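HhaI Restriction Endonuclease (Haemophilus parahaemolyticus, PDB 6UKF) binds DNA and probably cleaves both strands at its recognition sequence GCGC, as a type II restriction endonuclease. Local coordinates at residues C10-A23 against I35-A47. Sequence-based numbering, arbitrary orientation. Where two conformers were deposited one is given.
With EDO (1,2-ethanediol), chain O; EDO (1,2-ethanediol), chain I; nucleotides of chain B.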
loop_
_atom_site.group_PDB
_atom_site.type_symbol
_atom_site.label_atom_id
_atom_site.label_comp_id
_atom_site.label_asym_id
_atom_site.label_seq_id
_atom_site.Cartn_x
_atom_site.Cartn_y
_atom_site.Cartn_z
ATOM N N CYS A 10 9.396 -6.094 -12.830
ATOM C CA CYS A 10 8.806 -5.105 -13.728
ATOM C C CYS A 10 9.829 -4.061 -14.163
ATOM O O CYS A 10 9.892 -3.696 -15.342
ATOM C CB CYS A 10 7.623 -4.422 -13.039
ATOM S SG CYS A 10 6.163 -5.459 -12.841
ATOM N N VAL A 11 10.621 -3.547 -13.218
ATOM C CA VAL A 11 11.601 -2.515 -13.555
ATOM C C VAL A 11 12.647 -3.070 -14.510
ATOM O O VAL A 11 13.050 -2.405 -15.473
ATOM C CB VAL A 11 12.245 -1.943 -12.276
ATOM C CG1 VAL A 11 13.367 -0.961 -12.625
ATOM C CG2 VAL A 11 11.206 -1.266 -11.410
ATOM N N THR A 12 13.107 -4.295 -14.255
ATOM C CA THR A 12 14.090 -4.916 -15.134
ATOM C C THR A 12 13.545 -5.055 -16.548
ATOM O O THR A 12 14.253 -4.789 -17.527
ATOM C CB THR A 12 14.480 -6.282 -14.570
ATOM O OG1 THR A 12 15.050 -6.117 -13.265
ATOM C CG2 THR A 12 15.479 -6.982 -15.482
ATOM N N TYR A 13 12.283 -5.466 -16.673
ATOM C CA TYR A 13 11.669 -5.586 -17.989
ATOM C C TYR A 13 11.619 -4.239 -18.695
ATOM O O TYR A 13 11.951 -4.131 -19.882
ATOM C CB TYR A 13 10.259 -6.160 -17.857
ATOM C CG TYR A 13 9.475 -6.097 -19.145
ATOM C CD1 TYR A 13 9.700 -7.017 -20.158
ATOM C CD2 TYR A 13 8.520 -5.112 -19.356
ATOM C CE1 TYR A 13 8.994 -6.963 -21.344
ATOM C CE2 TYR A 13 7.808 -5.048 -20.537
ATOM C CZ TYR A 13 8.048 -5.977 -21.529
ATOM O OH TYR A 13 7.342 -5.922 -22.711
ATOM N N LEU A 14 11.189 -3.196 -17.985
ATOM C CA LEU A 14 11.078 -1.880 -18.604
ATOM C C LEU A 14 12.428 -1.401 -19.118
ATOM O O LEU A 14 12.539 -0.916 -20.248
ATOM C CB LEU A 14 10.496 -0.881 -17.608
ATOM C CG LEU A 14 9.008 -1.061 -17.315
ATOM C CD1 LEU A 14 8.612 -0.257 -16.088
ATOM C CD2 LEU A 14 8.176 -0.657 -18.520
ATOM N N ASN A 15 13.468 -1.529 -18.296
ATOM C CA ASN A 15 14.779 -1.028 -18.691
ATOM C C ASN A 15 15.351 -1.812 -19.867
ATOM O O ASN A 15 15.960 -1.224 -20.768
ATOM C CB ASN A 15 15.722 -1.045 -17.488
ATOM C CG ASN A 15 15.487 0.129 -16.554
ATOM O OD1 ASN A 15 15.345 1.270 -16.995
ATOM N ND2 ASN A 15 15.435 -0.146 -15.258
ATOM N N LYS A 16 15.166 -3.133 -19.891
ATOM C CA LYS A 16 15.724 -3.913 -20.991
ATOM C C LYS A 16 14.922 -3.739 -22.277
ATOM O O LYS A 16 15.476 -3.875 -23.372
ATOM C CB LYS A 16 15.803 -5.395 -20.616
ATOM C CG LYS A 16 14.489 -6.140 -20.738
ATOM N N THR A 17 13.629 -3.440 -22.167
ATOM C CA THR A 17 12.774 -3.329 -23.342
ATOM C C THR A 17 12.798 -1.931 -23.944
ATOM O O THR A 17 12.809 -1.783 -25.171
ATOM C CB THR A 17 11.330 -3.685 -22.969
ATOM O OG1 THR A 17 11.285 -5.007 -22.419
ATOM C CG2 THR A 17 10.421 -3.610 -24.188
ATOM N N TYR A 18 12.803 -0.900 -23.101
ATOM C CA TYR A 18 12.623 0.471 -23.551
ATOM C C TYR A 18 13.809 1.368 -23.249
ATOM O O TYR A 18 13.749 2.566 -23.550
ATOM C CB TYR A 18 11.349 1.059 -22.934
ATOM C CG TYR A 18 10.106 0.403 -23.479
ATOM C CD1 TYR A 18 9.761 0.547 -24.817
ATOM C CD2 TYR A 18 9.287 -0.372 -22.671
ATOM C CE1 TYR A 18 8.637 -0.052 -25.334
ATOM C CE2 TYR A 18 8.151 -0.974 -23.182
ATOM C CZ TYR A 18 7.835 -0.809 -24.517
ATOM O OH TYR A 18 6.712 -1.400 -25.042
ATOM N N GLY A 19 14.883 0.829 -22.694
ATOM C CA GLY A 19 16.046 1.621 -22.370
ATOM C C GLY A 19 16.113 1.954 -20.891
ATOM O O GLY A 19 15.119 1.918 -20.162
ATOM N N ASN A 20 17.320 2.304 -20.451
ATOM C CA ASN A 20 17.617 2.481 -19.030
ATOM C C ASN A 20 17.140 3.859 -18.574
ATOM O O ASN A 20 17.917 4.785 -18.330
ATOM C CB ASN A 20 19.102 2.266 -18.783
ATOM C CG ASN A 20 19.536 0.843 -19.077
ATOM O OD1 ASN A 20 20.404 0.606 -19.918
ATOM N ND2 ASN A 20 18.929 -0.113 -18.385
ATOM N N LYS A 21 15.814 3.974 -18.450
ATOM C CA LYS A 21 15.158 5.225 -18.094
ATOM C C LYS A 21 14.189 5.067 -16.932
ATOM O O LYS A 21 13.451 6.011 -16.628
ATOM C CB LYS A 21 14.411 5.810 -19.300
ATOM C CG LYS A 21 15.263 5.992 -20.544
ATOM C CD LYS A 21 16.299 7.080 -20.345
ATOM C CE LYS A 21 15.655 8.457 -20.287
ATOM N NZ LYS A 21 16.656 9.549 -20.124
ATOM N N PHE A 22 14.168 3.916 -16.271
ATOM C CA PHE A 22 13.154 3.611 -15.267
ATOM C C PHE A 22 13.835 3.391 -13.927
ATOM O O PHE A 22 14.516 2.381 -13.722
ATOM C CB PHE A 22 12.321 2.417 -15.721
ATOM C CG PHE A 22 11.696 2.631 -17.065
ATOM C CD1 PHE A 22 10.468 3.260 -17.178
ATOM C CD2 PHE A 22 12.366 2.267 -18.220
ATOM C CE1 PHE A 22 9.901 3.487 -18.417
ATOM C CE2 PHE A 22 11.805 2.494 -19.462
ATOM C CZ PHE A 22 10.569 3.105 -19.560
ATOM N N ALA A 23 13.651 4.349 -13.025
ATOM C CA ALA A 23 14.341 4.375 -11.745
ATOM C C ALA A 23 13.454 3.810 -10.645
ATOM O O ALA A 23 12.270 4.150 -10.549
ATOM C CB ALA A 23 14.748 5.804 -11.391
ATOM N N ILE A 35 8.235 3.478 -9.309
ATOM C CA ILE A 35 9.006 3.475 -10.555
ATOM C C ILE A 35 8.802 4.811 -11.269
ATOM O O ILE A 35 7.658 5.195 -11.543
ATOM C CB ILE A 35 8.607 2.297 -11.466
ATOM C CG1 ILE A 35 8.524 0.984 -10.674
ATOM C CG2 ILE A 35 9.551 2.173 -12.652
ATOM C CD1 ILE A 35 8.561 -0.256 -11.536
ATOM N N LEU A 36 9.909 5.511 -11.562
ATOM C CA LEU A 36 9.908 6.805 -12.234
ATOM C C LEU A 36 10.534 6.663 -13.614
ATOM O O LEU A 36 11.662 6.178 -13.744
ATOM C CB LEU A 36 10.707 7.821 -11.418
ATOM C CG LEU A 36 10.873 9.191 -12.073
ATOM C CD1 LEU A 36 9.532 9.878 -12.260
ATOM C CD2 LEU A 36 11.810 10.039 -11.239
ATOM N N PHE A 37 9.800 7.091 -14.635
ATOM C CA PHE A 37 10.379 7.277 -15.957
ATOM C C PHE A 37 11.073 8.634 -15.982
ATOM O O PHE A 37 10.434 9.665 -15.750
ATOM C CB PHE A 37 9.303 7.214 -17.035
ATOM C CG PHE A 37 9.795 7.650 -18.374
ATOM C CD1 PHE A 37 10.771 6.921 -19.032
ATOM C CD2 PHE A 37 9.308 8.801 -18.965
ATOM C CE1 PHE A 37 11.240 7.326 -20.264
ATOM C CE2 PHE A 37 9.774 9.211 -20.196
ATOM C CZ PHE A 37 10.742 8.473 -20.847
ATOM N N THR A 38 12.374 8.633 -16.267
ATOM C CA THR A 38 13.239 9.800 -16.085
ATOM C C THR A 38 13.568 10.509 -17.394
ATOM O O THR A 38 14.689 10.994 -17.576
ATOM C CB THR A 38 14.528 9.391 -15.375
ATOM O OG1 THR A 38 15.228 8.434 -16.178
ATOM C CG2 THR A 38 14.232 8.786 -14.017
ATOM N N GLY A 39 12.617 10.599 -18.318
ATOM C CA GLY A 39 12.816 11.270 -19.583
ATOM C C GLY A 39 12.273 12.685 -19.592
ATOM O O GLY A 39 12.041 13.303 -18.547
ATOM N N ASN A 40 12.067 13.210 -20.804
ATOM C CA ASN A 40 11.590 14.580 -20.962
ATOM C C ASN A 40 10.113 14.723 -20.635
ATOM O O ASN A 40 9.646 15.846 -20.410
ATOM C CB ASN A 40 11.826 15.069 -22.391
ATOM C CG ASN A 40 13.275 15.432 -22.655
ATOM O OD1 ASN A 40 14.034 15.708 -21.727
ATOM N ND2 ASN A 40 13.663 15.441 -23.927
ATOM N N ASN A 41 9.374 13.617 -20.624
ATOM C CA ASN A 41 7.976 13.570 -20.211
ATOM C C ASN A 41 7.907 12.641 -19.004
ATOM O O ASN A 41 7.445 11.498 -19.111
ATOM C CB ASN A 41 7.104 13.046 -21.350
ATOM C CG ASN A 41 5.644 12.922 -20.961
ATOM O OD1 ASN A 41 5.115 13.734 -20.202
ATOM N ND2 ASN A 41 4.985 11.898 -21.483
ATOM N N PRO A 42 8.378 13.093 -17.844
ATOM C CA PRO A 42 8.496 12.186 -16.701
ATOM C C PRO A 42 7.140 11.840 -16.118
ATOM O O PRO A 42 6.201 12.638 -16.139
ATOM C CB PRO A 42 9.327 12.993 -15.699
ATOM C CG PRO A 42 9.000 14.406 -16.020
ATOM C CD PRO A 42 8.845 14.452 -17.516
ATOM N N PHE A 43 7.049 10.629 -15.584
ATOM C CA PHE A 43 5.846 10.199 -14.890
ATOM C C PHE A 43 6.186 8.956 -14.091
ATOM O O PHE A 43 7.188 8.282 -14.348
ATOM C CB PHE A 43 4.690 9.904 -15.855
ATOM C CG PHE A 43 5.030 8.906 -16.926
ATOM C CD1 PHE A 43 5.471 9.334 -18.165
ATOM C CD2 PHE A 43 4.910 7.544 -16.699
ATOM C CE1 PHE A 43 5.792 8.429 -19.156
ATOM C CE2 PHE A 43 5.229 6.632 -17.689
ATOM C CZ PHE A 43 5.668 7.076 -18.921
ATOM N N TYR A 44 5.338 8.664 -13.114
ATOM C CA TYR A 44 5.484 7.459 -12.321
ATOM C C TYR A 44 4.657 6.328 -12.920
ATOM O O TYR A 44 3.631 6.549 -13.574
ATOM C CB TYR A 44 5.077 7.704 -10.867
ATOM C CG TYR A 44 6.044 8.593 -10.116
ATOM C CD1 TYR A 44 7.149 8.061 -9.463
ATOM C CD2 TYR A 44 5.855 9.967 -10.067
ATOM C CE1 TYR A 44 8.034 8.874 -8.779
ATOM C CE2 TYR A 44 6.733 10.786 -9.386
ATOM C CZ TYR A 44 7.821 10.235 -8.744
ATOM O OH TYR A 44 8.698 11.047 -8.064
ATOM N N ILE A 45 5.140 5.109 -12.702
ATOM C CA ILE A 45 4.490 3.881 -13.139
ATOM C C ILE A 45 4.244 3.046 -11.893
ATOM O O ILE A 45 5.163 2.829 -11.095
ATOM C CB ILE A 45 5.375 3.107 -14.135
ATOM C CG1 ILE A 45 5.672 3.963 -15.369
ATOM C CG2 ILE A 45 4.711 1.789 -14.544
ATOM C CD1 ILE A 45 6.852 3.471 -16.178
ATOM N N GLU A 46 3.012 2.595 -11.716
ATOM C CA GLU A 46 2.639 1.772 -10.574
ATOM C C GLU A 46 2.671 0.308 -10.991
ATOM O O GLU A 46 1.962 -0.093 -11.919
ATOM C CB GLU A 46 1.247 2.139 -10.062
ATOM C CG GLU A 46 1.264 2.930 -8.765
ATOM C CD GLU A 46 1.976 2.189 -7.648
ATOM O OE1 GLU A 46 1.716 0.981 -7.477
ATOM O OE2 GLU A 46 2.812 2.807 -6.955
ATOM N N ALA A 47 3.488 -0.486 -10.305
ATOM C CA ALA A 47 3.495 -1.926 -10.503
ATOM C C ALA A 47 2.469 -2.537 -9.555
ATOM O O ALA A 47 2.419 -2.188 -8.371
ATOM C CB ALA A 47 4.884 -2.504 -10.241
HETATM C C1 EDO O . 1.345 4.941 -5.387
HETATM O O1 EDO O . 2.524 4.534 -4.686
HETATM C C2 EDO O . 1.172 6.450 -5.309
HETATM O O2 EDO O . 1.109 6.848 -3.936
HETATM C C1 EDO I . 6.422 13.831 -12.634
HETATM O O1 EDO I . 5.258 13.853 -13.468
HETATM C C2 EDO I . 6.552 15.152 -11.880
HETATM O O2 EDO I . 5.471 15.294 -10.950
ATOM P P DC B 9 1.988 0.495 -3.539
ATOM O OP1 DC B 9 2.812 0.535 -4.761
ATOM O OP2 DC B 9 0.557 0.866 -3.584
ATOM O "O5'" DC B 9 2.068 -0.966 -2.912
ATOM C "C5'" DC B 9 3.284 -1.671 -2.969
ATOM C "C4'" DC B 9 3.232 -2.910 -2.122
ATOM O "O4'" DC B 9 3.044 -2.566 -0.720
ATOM C "C3'" DC B 9 2.077 -3.857 -2.411
ATOM O "O3'" DC B 9 2.274 -4.601 -3.587
ATOM C "C2'" DC B 9 2.094 -4.707 -1.135
ATOM C "C1'" DC B 9 2.398 -3.643 -0.062
ATOM N N1 DC B 9 1.164 -3.160 0.609
ATOM C C2 DC B 9 0.712 -3.834 1.738
ATOM O O2 DC B 9 1.371 -4.789 2.166
ATOM N N3 DC B 9 -0.426 -3.418 2.342
ATOM C C4 DC B 9 -1.107 -2.385 1.846
ATOM N N4 DC B 9 -2.226 -2.014 2.481
ATOM C C5 DC B 9 -0.669 -1.690 0.677
ATOM C C6 DC B 9 0.458 -2.113 0.091
HETATM O O HOH W 1 17.520 9.497 -17.361
#
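Phe-22 faces Phe-37, a non-hydrogen-bonded pair, in a beta hairpin whose first strand, 22-23, is the outermost, within this chain, of a mixed sheet with helix 3-18 packed on one face. Ala-23 and Leu-36 form the antiparallel hydrogen-bonded pair: Ala-23 N reaches Leu-36 O at 2.8 Å, nearly straight (170°), and Leu-36 N returns a bond to Ala-23 O. Thr-38 N adds a third, to Lys-21 O at 2.9 Å. Followed outward, the Phe-22 side chain ties helix to sheet. Its CB meets Ile-35 CG2 at 4.1 Å; CG lies anti to the carbonyl carbon (chi1 -56°), which turns the ring against the helix, with Leu-14 CB over one face near the rim. CD1 touches Ile-45 CD1 at 3.8 Å, while CE1, at 3.6 Å, and then CZ approach Phe-37 CD1. The ring planes of Phe-22 and Phe-37 are inclined at 38°. Helix 242-255 adds Phe-252 against Phe-22 and Leu-14. Asn-15 binds the strand to the helix by two hydrogen bonds, OD1 accepting from Phe-22 N and ND2 donating to Phe-22 O. At the exposed end, a water accepts from Lys-21 NZ at 2.9 Å and hydrogen-bonds Thr-38 OG1 at 2.8 Å.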